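Local structure of UDP-galactopyranose mutase (Deinococcus radiodurans, 3HDQ) at residues F146-K152 with V164-R169; T128-Y133 with D170-F175. The protein probably interconverts UDP-galactopyranose and UDP-galactofuranose as an FAD-dependent isomerase, binding the substrate next to the flavin. One frame throughout, in Å; residues are numbered along the deposited sequence.

Interaction 1: residues F146-K152 with V164-R169; sequences FASVAEK and VSKVGR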
loop_
_atom_site.group_PDB
_atom_site.type_symbol
_atom_site.label_atom_id
_atom_site.label_comp_id
_atom_site.label_asym_id
_atom_site.label_seq_id
_atom_site.Cartn_x
_atom_site.Cartn_y
_atom_site.Cartn_z
ATOM N N PHE A 146 11.716 32.014 36.606
ATOM C CA PHE A 146 12.744 31.303 35.824
ATOM C C PHE A 146 14.128 31.935 36.037
ATOM O O PHE A 146 15.116 31.234 36.281
ATOM C CB PHE A 146 12.407 31.290 34.325
ATOM C CG PHE A 146 11.367 30.267 33.930
ATOM C CD1 PHE A 146 11.219 29.085 34.648
ATOM C CD2 PHE A 146 10.559 30.475 32.817
ATOM C CE1 PHE A 146 10.270 28.142 34.277
ATOM C CE2 PHE A 146 9.610 29.526 32.433
ATOM C CZ PHE A 146 9.466 28.364 33.171
ATOM N N ALA A 147 14.178 33.261 35.941
ATOM C CA ALA A 147 15.392 34.024 36.206
ATOM C C ALA A 147 16.017 33.653 37.549
ATOM O O ALA A 147 17.237 33.543 37.670
ATOM C CB ALA A 147 15.091 35.522 36.154
ATOM N N SER A 148 15.169 33.434 38.551
ATOM C CA SER A 148 15.633 33.184 39.914
ATOM C C SER A 148 16.167 31.766 40.167
ATOM O O SER A 148 16.823 31.532 41.182
ATOM C CB SER A 148 14.517 33.494 40.918
ATOM O OG SER A 148 13.710 32.348 41.174
ATOM N N VAL A 149 15.880 30.813 39.281
ATOM C CA VAL A 149 16.409 29.458 39.474
ATOM C C VAL A 149 17.464 29.108 38.423
ATOM O O VAL A 149 18.227 28.153 38.578
ATOM C CB VAL A 149 15.300 28.375 39.477
ATOM C CG1 VAL A 149 14.413 28.507 40.718
ATOM C CG2 VAL A 149 14.476 28.441 38.197
ATOM N N ALA A 150 17.505 29.894 37.357
ATOM C CA ALA A 150 18.432 29.634 36.269
ATOM C C ALA A 150 19.883 29.644 36.756
ATOM O O ALA A 150 20.241 30.392 37.674
ATOM C CB ALA A 150 18.229 30.648 35.143
ATOM N N GLU A 151 20.662 28.734 36.227
ATOM C CA GLU A 151 22.063 28.690 36.471
ATOM C C GLU A 151 22.715 29.373 35.315
ATOM O O GLU A 151 22.284 29.272 34.207
ATOM C CB GLU A 151 22.551 27.270 36.499
ATOM C CG GLU A 151 21.890 26.457 37.483
ATOM C CD GLU A 151 22.527 25.153 37.605
ATOM O OE1 GLU A 151 22.068 24.328 38.369
ATOM O OE2 GLU A 151 23.504 24.945 36.917
ATOM N N LYS A 152 23.767 30.102 35.572
ATOM C CA LYS A 152 24.451 30.636 34.450
ATOM C C LYS A 152 25.630 29.832 34.061
ATOM O O LYS A 152 26.199 29.088 34.814
ATOM C CB LYS A 152 24.786 32.097 34.575
ATOM C CG LYS A 152 24.672 32.727 33.211
ATOM C CD LYS A 152 24.402 31.624 32.174
ATOM C CE LYS A 152 23.115 31.810 31.433
ATOM N NZ LYS A 152 23.293 32.040 29.966
ATOM N N VAL A 164 19.281 24.071 31.824
ATOM C CA VAL A 164 19.569 24.509 33.184
ATOM C C VAL A 164 19.778 26.033 33.275
ATOM O O VAL A 164 19.556 26.636 34.312
ATOM C CB VAL A 164 20.758 23.713 33.772
ATOM C CG1 VAL A 164 22.105 24.334 33.366
ATOM C CG2 VAL A 164 20.631 23.600 35.266
ATOM N N SER A 165 20.166 26.655 32.171
ATOM C CA SER A 165 20.400 28.097 32.142
ATOM C C SER A 165 19.131 28.904 31.881
ATOM O O SER A 165 19.154 30.140 31.901
ATOM C CB SER A 165 21.455 28.448 31.079
ATOM O OG SER A 165 20.936 28.297 29.771
ATOM N N LYS A 166 18.028 28.204 31.629
ATOM C CA LYS A 166 16.756 28.867 31.353
ATOM C C LYS A 166 15.686 28.597 32.408
ATOM O O LYS A 166 14.934 29.505 32.776
ATOM C CB LYS A 166 16.243 28.496 29.957
ATOM C CG LYS A 166 17.141 28.995 28.841
ATOM C CD LYS A 166 16.578 28.696 27.464
ATOM C CE LYS A 166 17.628 29.016 26.404
ATOM N NZ LYS A 166 17.108 28.839 25.026
ATOM N N VAL A 167 15.618 27.359 32.891
ATOM C CA VAL A 167 14.587 26.980 33.856
ATOM C C VAL A 167 15.147 26.302 35.098
ATOM O O VAL A 167 14.393 25.813 35.940
ATOM C CB VAL A 167 13.542 26.034 33.232
ATOM C CG1 VAL A 167 12.804 26.730 32.106
ATOM C CG2 VAL A 167 14.209 24.742 32.756
ATOM N N GLY A 168 16.470 26.253 35.206
ATOM C CA GLY A 168 17.095 25.761 36.414
ATOM C C GLY A 168 17.175 24.255 36.521
ATOM O O GLY A 168 16.758 23.520 35.634
ATOM N N ARG A 169 17.682 23.805 37.657
ATOM C CA ARG A 169 18.098 22.426 37.853
ATOM C C ARG A 169 16.947 21.456 38.186
ATOM O O ARG A 169 16.973 20.294 37.783
ATOM C CB ARG A 169 19.181 22.403 38.936
ATOM C CG ARG A 169 19.716 21.040 39.286
ATOM C CD ARG A 169 20.596 20.472 38.196
ATOM N NE ARG A 169 21.600 21.415 37.695
ATOM C CZ ARG A 169 22.564 21.071 36.845
ATOM N NH1 ARG A 169 22.650 19.814 36.425
ATOM N NH2 ARG A 169 23.435 21.974 36.411
HETATM O O HOH W 1 18.591 25.908 39.493
#
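In the helical domain of this mutase, the chain leaving helix 139-149 lies against a kink in helix 159-184. Phe146 lays one ring face on Val167, whose CG1 stands 3.8 Å from the ring centroid and 18° off the normal, a CH-pi contact. Ala150 CB meets Ser165 O at 3.4 Å. Beyond it Glu151 N donates a hydrogen bond to Val164 O (3.0 Å, 176°), and Ser165 CA makes a CA-H...O contact with Glu151 O (3.0 Å). With chi1 m and chi2 t the chain of Glu151 is drawn out, so that its CD passes 3.4 Å from Val164 CG2 and its carboxylate meets Arg169, whose t, p, p chi angles fold the chain so that NE and NH2 both face that carboxylate. Glu160 takes Arg169 NH1 in a second salt bridge. At the kink, the N of Lys166 and of Arg169 lack bonds to the preceding turn, and Gly168 has phi +81°, which favours glycine; a CB on Gly168 would clash with Val149 O at 2.8 Å. Water 1 donates to Val149 O (2.5 Å) and accepts from Arg169 N (2.9 Å). The Glu151 pairing is bidentate: Arg169 NE to OE1 and Arg169 NH2 to OE2, both 3.0 Å.

Interaction 2: residues T128-Y133 with D170-F175; sequences TVNRLY and DLYNKF. With GDU (galactose-uridine-5'-diphosphate), chain K.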
loop_
_atom_site.group_PDB
_atom_site.type_symbol
_atom_site.label_atom_id
_atom_site.label_comp_id
_atom_site.label_asym_id
_atom_site.label_seq_id
_atom_site.Cartn_x
_atom_site.Cartn_y
_atom_site.Cartn_z
ATOM N N THR A 128 2.322 24.609 33.300
ATOM C CA THR A 128 3.193 23.529 33.769
ATOM C C THR A 128 3.796 23.855 35.140
ATOM O O THR A 128 3.784 23.028 36.055
ATOM C CB THR A 128 4.359 23.250 32.798
ATOM O OG1 THR A 128 3.846 22.984 31.485
ATOM C CG2 THR A 128 5.152 22.057 33.278
ATOM N N VAL A 129 4.342 25.057 35.265
ATOM C CA VAL A 129 4.944 25.493 36.520
ATOM C C VAL A 129 3.890 25.635 37.637
ATOM O O VAL A 129 4.050 25.080 38.724
ATOM C CB VAL A 129 5.714 26.812 36.329
ATOM C CG1 VAL A 129 6.259 27.322 37.663
ATOM C CG2 VAL A 129 6.838 26.615 35.310
ATOM N N ASN A 130 2.816 26.369 37.366
ATOM C CA ASN A 130 1.761 26.507 38.352
ATOM C C ASN A 130 1.253 25.149 38.837
ATOM O O ASN A 130 1.139 24.918 40.029
ATOM C CB ASN A 130 0.623 27.380 37.808
ATOM C CG ASN A 130 0.979 28.870 37.809
ATOM O OD1 ASN A 130 1.879 29.301 38.535
ATOM N ND2 ASN A 130 0.275 29.656 36.999
ATOM N N ARG A 131 0.985 24.234 37.915
ATOM C CA ARG A 131 0.399 22.967 38.301
ATOM C C ARG A 131 1.376 22.090 39.069
ATOM O O ARG A 131 0.976 21.359 39.986
ATOM C CB ARG A 131 -0.195 22.231 37.087
ATOM C CG ARG A 131 -1.436 22.916 36.493
ATOM C CD ARG A 131 -1.995 22.154 35.293
ATOM N NE ARG A 131 -2.345 20.786 35.670
ATOM C CZ ARG A 131 -2.467 19.766 34.824
ATOM N NH1 ARG A 131 -2.271 19.933 33.514
ATOM N NH2 ARG A 131 -2.783 18.566 35.296
ATOM N N LEU A 132 2.653 22.167 38.707
ATOM C CA LEU A 132 3.662 21.309 39.315
ATOM C C LEU A 132 3.921 21.688 40.771
ATOM O O LEU A 132 4.003 20.815 41.635
ATOM C CB LEU A 132 4.979 21.346 38.520
ATOM C CG LEU A 132 6.078 20.403 39.044
ATOM C CD1 LEU A 132 5.677 18.951 38.843
ATOM C CD2 LEU A 132 7.419 20.669 38.380
ATOM N N TYR A 133 4.048 22.987 41.039
ATOM C CA TYR A 133 4.457 23.464 42.366
ATOM C C TYR A 133 3.300 24.033 43.192
ATOM O O TYR A 133 3.488 24.440 44.342
ATOM C CB TYR A 133 5.535 24.539 42.238
ATOM C CG TYR A 133 6.834 24.082 41.615
ATOM C CD1 TYR A 133 7.547 23.007 42.147
ATOM C CD2 TYR A 133 7.371 24.746 40.514
ATOM C CE1 TYR A 133 8.749 22.584 41.580
ATOM C CE2 TYR A 133 8.577 24.327 39.943
ATOM C CZ TYR A 133 9.255 23.252 40.485
ATOM O OH TYR A 133 10.442 22.844 39.942
ATOM N N ASP A 170 15.939 21.917 38.915
ATOM C CA ASP A 170 14.814 21.030 39.243
ATOM C C ASP A 170 13.932 20.708 38.024
ATOM O O ASP A 170 13.565 19.556 37.790
ATOM C CB ASP A 170 13.956 21.614 40.366
ATOM C CG ASP A 170 12.969 20.609 40.913
ATOM O OD1 ASP A 170 11.776 20.949 41.073
ATOM O OD2 ASP A 170 13.387 19.464 41.169
ATOM N N LEU A 171 13.591 21.728 37.247
ATOM C CA LEU A 171 12.768 21.523 36.065
ATOM C C LEU A 171 13.524 20.687 35.040
ATOM O O LEU A 171 12.941 19.852 34.342
ATOM C CB LEU A 171 12.328 22.868 35.488
ATOM C CG LEU A 171 11.267 23.547 36.357
ATOM C CD1 LEU A 171 10.979 24.953 35.841
ATOM C CD2 LEU A 171 9.989 22.681 36.406
ATOM N N TYR A 172 14.834 20.909 34.982
ATOM C CA TYR A 172 15.729 20.113 34.159
ATOM C C TYR A 172 15.710 18.644 34.570
ATOM O O TYR A 172 15.640 17.759 33.720
ATOM C CB TYR A 172 17.157 20.672 34.246
ATOM C CG TYR A 172 18.226 19.754 33.695
ATOM C CD1 TYR A 172 18.478 19.694 32.333
ATOM C CD2 TYR A 172 18.995 18.958 34.541
ATOM C CE1 TYR A 172 19.462 18.861 31.819
ATOM C CE2 TYR A 172 19.981 18.126 34.038
ATOM C CZ TYR A 172 20.206 18.082 32.673
ATOM O OH TYR A 172 21.176 17.265 32.152
ATOM N N ASN A 173 15.788 18.376 35.870
ATOM C CA ASN A 173 15.795 16.990 36.333
ATOM C C ASN A 173 14.444 16.320 36.106
ATOM O O ASN A 173 14.368 15.103 35.907
ATOM C CB ASN A 173 16.153 16.887 37.817
ATOM C CG ASN A 173 17.594 17.294 38.117
ATOM O OD1 ASN A 173 18.469 17.268 37.251
ATOM N ND2 ASN A 173 17.838 17.667 39.361
ATOM N N LYS A 174 13.381 17.119 36.132
ATOM C CA LYS A 174 12.031 16.575 36.059
ATOM C C LYS A 174 11.517 16.295 34.647
ATOM O O LYS A 174 10.774 15.338 34.448
ATOM C CB LYS A 174 11.051 17.451 36.850
ATOM C CG LYS A 174 10.843 16.917 38.248
ATOM C CD LYS A 174 10.344 17.948 39.231
ATOM C CE LYS A 174 10.289 17.321 40.631
ATOM N NZ LYS A 174 10.556 18.317 41.712
ATOM N N PHE A 175 11.931 17.114 33.681
ATOM C CA PHE A 175 11.431 17.000 32.311
ATOM C C PHE A 175 12.485 16.550 31.279
ATOM O O PHE A 175 12.143 15.885 30.302
ATOM C CB PHE A 175 10.789 18.325 31.863
ATOM C CG PHE A 175 9.504 18.652 32.583
ATOM C CD1 PHE A 175 9.524 19.276 33.820
ATOM C CD2 PHE A 175 8.276 18.331 32.020
ATOM C CE1 PHE A 175 8.345 19.562 34.484
ATOM C CE2 PHE A 175 7.094 18.617 32.685
ATOM C CZ PHE A 175 7.129 19.227 33.918
HETATM N N1 GDU K . 13.155 16.123 25.444
HETATM C C2 GDU K . 12.944 15.833 26.642
HETATM N N3 GDU K . 11.938 15.618 27.377
HETATM C C4 GDU K . 10.772 15.710 26.713
HETATM C C5 GDU K . 10.822 16.046 25.270
HETATM C C6 GDU K . 12.024 16.232 24.690
HETATM O O2 GDU K . 14.156 15.697 27.371
HETATM O O4 GDU K . 9.702 15.495 27.277
HETATM C C1D GDU K . 14.459 16.282 24.865
HETATM C C2D GDU K . 15.238 15.012 24.449
HETATM O O2D GDU K . 16.648 15.203 24.475
HETATM C C3D GDU K . 14.709 14.810 23.044
HETATM C C4D GDU K . 14.815 16.249 22.544
HETATM O O4D GDU K . 14.465 17.072 23.661
HETATM O O3D GDU K . 15.516 13.888 22.316
HETATM C C5D GDU K . 14.145 16.551 21.212
HETATM O O5D GDU K . 12.748 16.312 21.463
HETATM P PA GDU K . 11.751 15.793 20.329
HETATM O O1A GDU K . 10.359 15.966 20.831
HETATM O O2A GDU K . 11.943 16.636 19.138
HETATM O O3A GDU K . 11.966 14.241 20.070
HETATM P PB GDU K . 11.633 13.551 18.685
HETATM O O1B GDU K . 12.035 12.149 18.957
HETATM O O2B GDU K . 12.407 14.004 17.503
HETATM O O3B GDU K . 10.064 13.513 18.343
HETATM C "C1'" GDU K . 9.321 13.294 17.128
HETATM C "C2'" GDU K . 9.212 14.627 16.360
HETATM C "C3'" GDU K . 8.748 15.677 17.396
HETATM C "C4'" GDU K . 7.281 15.333 17.794
HETATM C "C5'" GDU K . 7.227 13.847 18.249
HETATM C "C6'" GDU K . 5.781 13.295 18.397
HETATM O "O2'" GDU K . 10.447 14.965 15.702
HETATM O "O3'" GDU K . 8.877 16.996 16.820
HETATM O "O4'" GDU K . 6.441 15.565 16.644
HETATM O "O5'" GDU K . 7.996 12.853 17.516
HETATM O "O6'" GDU K . 5.322 13.296 19.770
#
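Two helices of the mutase's helical domain meet almost at right angles here: the axes of 128-133 and 170-175 cross at 87° with a closest approach of 12.9 Å. The nearest CA pair, Val129 and Leu171, is still 8.8 Å apart, so the backbones stay separate and side chains fill the gap. Helix 170-175 widens into a pi-type turn at 172-175, close to where it reaches the substrate.

Leu132, chi1 t and chi2 p, points toward the other helix, and its CD2 approaches three residues: Leu171 CD2 at 3.8 Å, Lys174 CD at 4.1 Å and Phe175 CE1 at 4.2 Å, the last at the ring edge. Thr128 CG2 touches Phe175 CZ at 3.5 Å, while its OG1 is hydrogen-bonded to Pro121 O; Phe175 also packs on Ile122 of strand 118-122, so its ring is held between helix and sheet. Val129 adds a looser apolar contact, CG2 to Leu171 CD1 at 4.5 Å.

At the polar border, Tyr133 OH donates to Asp170 OD1 (2.6 Å). The same oxygen receives Lys174 NZ at 3.0 Å, one turn along its own helix, in a salt bridge. Asp170 thus joins an intrahelical ion pair to an interhelical hydrogen bond.

Phe175 is a substrate-binding residue, and its two ends do different work: the ring packs against helix 128-133 while the backbone carbonyl faces the nucleotide. Uracil N3 of the bound UDP-galactose donates to Phe175 O at 2.9 Å, with an angle of 154°.

Following the chain, helix 126-133 comes first, then helix 139-149, then the long helix 159-184, which returns to meet both. Interaction 1 closes the shorter loop, with 11 residues between its segments; it lies wholly within the larger loop of interaction 2, which has 36 residues between its segments, 22 of them helical and none in strands. The contacts nest without crossing, and segments 164-169 and 170-175 are consecutive on one helix. Their centres are 12 Å apart. Phe146 joins them physically: its CE1 lies 3.6 Å from Leu171 CD1 and its CZ 3.8 Å from Val129 CG2, so side chains of all three helices meet in one apolar cluster.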